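Local coordinates for protein leucyl-trna synthetase (Plasmodium falciparum, PDB 5FOD) that attaches leucine to its tRNA; this piece is the editing domain, which probably hydrolyses mischarged aminoacyl-tRNA, at residues C236-D239 / I240-K243. The protein carries 1 engineered substitution. Numbering follows the deposited sequence.
Sequences CLED and IRKK
Leu237 and Arg241 meet one turn apart on the helix 231-242. Leu237 CD2 sits over one face of the Arg241 guanidinium, 3.6 Å from CZ and nearer the edge of the group than its middle. The Arg241 chain runs extended from CG to NE (chi2 179°, chi3 175°), which carries the flat group back along the helix to the leucine. Two backbone carbonyls later in the chain also hold the guanidinium: NE donates to Leu258 O, and NH2 makes a weak hydrogen bond to Asn260 O.

The charged pairing is looser. Asp239 OD1 and Lys242 NZ form a long salt bridge of 3.8 Å. The other carboxylate oxygen, OD2, accepts a hydrogen bond from Tyr288 N. Lys242 bends at chi3, and this brings its CE within 3.7 Å of Asp239 OD1.

On the buried side, Cys236 SG touches Ile240 CD1 at 4.2 Å.

Four i to i+4 backbone hydrogen bonds join 236-239 to 240-243. Lys242 N to Glu238 O is 2.8 Å and nearly straight at hydrogen. The last, Lys243 N to Asp239 O, is 3.1 Å and more bent (140°). Lys243 then leaves helical geometry, just before the helix 244-250.

The chemistry implies an amphipathic helix end: Cys236, Leu237 and Ile240 pack on strands 106-109 and 206-210, while the bond from Tyr288 N probably fixes Asp239 more firmly than the long salt bridge to Lys242.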
loop_
_atom_site.group_PDB
_atom_site.type_symbol
_atom_site.label_atom_id
_atom_site.label_comp_id
_atom_site.label_asym_id
_atom_site.label_seq_id
_atom_site.Cartn_x
_atom_site.Cartn_y
_atom_site.Cartn_z
ATOM N N CYS A 236 6.581 3.506 14.217
ATOM C CA CYS A 236 6.738 2.141 13.729
ATOM C C CYS A 236 8.174 1.955 13.192
ATOM O O CYS A 236 8.839 0.989 13.558
ATOM C CB CYS A 236 5.730 1.841 12.641
ATOM S SG CYS A 236 5.694 0.108 12.178
ATOM N N LEU A 237 8.658 2.895 12.364
ATOM C CA LEU A 237 10.018 2.776 11.832
ATOM C C LEU A 237 11.074 2.812 12.951
ATOM O O LEU A 237 12.033 2.053 12.922
ATOM C CB LEU A 237 10.292 3.843 10.770
ATOM C CG LEU A 237 11.626 3.849 10.085
ATOM C CD1 LEU A 237 11.906 2.461 9.482
ATOM C CD2 LEU A 237 11.674 4.914 9.015
ATOM N N GLU A 238 10.881 3.705 13.910
ATOM C CA GLU A 238 11.713 3.774 15.100
ATOM C C GLU A 238 11.712 2.462 15.886
ATOM O O GLU A 238 12.801 1.985 16.217
ATOM C CB GLU A 238 11.276 4.933 15.979
ATOM C CG GLU A 238 12.223 5.281 17.111
ATOM C CD GLU A 238 13.623 5.726 16.658
ATOM O OE1 GLU A 238 13.876 5.957 15.451
ATOM O OE2 GLU A 238 14.482 5.849 17.563
ATOM N N ASP A 239 10.546 1.853 16.139
ATOM C CA ASP A 239 10.515 0.514 16.797
ATOM C C ASP A 239 11.259 -0.545 15.972
ATOM O O ASP A 239 11.979 -1.377 16.525
ATOM C CB ASP A 239 9.090 0.012 17.113
ATOM C CG ASP A 239 8.494 0.583 18.454
ATOM O OD1 ASP A 239 9.208 1.284 19.228
ATOM O OD2 ASP A 239 7.293 0.325 18.739
ATOM N N ILE A 240 11.137 -0.503 14.641
ATOM C CA ILE A 240 11.860 -1.475 13.803
ATOM C C ILE A 240 13.388 -1.221 13.824
ATOM O O ILE A 240 14.183 -2.175 13.859
ATOM C CB ILE A 240 11.322 -1.483 12.353
ATOM C CG1 ILE A 240 9.882 -1.959 12.323
ATOM C CG2 ILE A 240 12.199 -2.361 11.461
ATOM C CD1 ILE A 240 9.219 -1.769 10.977
ATOM N N ARG A 241 13.786 0.049 13.790
ATOM C CA ARG A 241 15.203 0.426 13.931
ATOM C C ARG A 241 15.794 0.010 15.283
ATOM O O ARG A 241 16.787 -0.710 15.324
ATOM C CB ARG A 241 15.404 1.928 13.713
ATOM C CG ARG A 241 15.289 2.307 12.255
ATOM C CD ARG A 241 15.467 3.796 12.028
ATOM N NE ARG A 241 15.450 4.012 10.577
ATOM C CZ ARG A 241 15.188 5.151 9.943
ATOM N NH1 ARG A 241 14.912 6.258 10.612
ATOM N NH2 ARG A 241 15.209 5.178 8.602
ATOM N N LYS A 242 15.167 0.420 16.371
ATOM C CA LYS A 242 15.587 0.024 17.731
ATOM C C LYS A 242 15.701 -1.497 17.925
ATOM O O LYS A 242 16.589 -1.945 18.649
ATOM C CB LYS A 242 14.640 0.599 18.814
ATOM C CG LYS A 242 14.852 2.078 19.110
ATOM C CD LYS A 242 14.073 2.579 20.343
ATOM C CE LYS A 242 12.547 2.455 20.193
ATOM N NZ LYS A 242 11.788 3.009 21.353
ATOM N N LYS A 243 14.824 -2.286 17.304
ATOM C CA LYS A 243 14.799 -3.743 17.542
ATOM C C LYS A 243 15.120 -4.479 16.285
ATOM O O LYS A 243 14.453 -5.437 15.922
ATOM C CB LYS A 243 13.450 -4.174 18.078
ATOM C CG LYS A 243 13.097 -3.558 19.432
ATOM C CD LYS A 243 11.651 -3.079 19.494
ATOM C CE LYS A 243 10.659 -4.225 19.506
ATOM N NZ LYS A 243 9.353 -3.791 18.928
#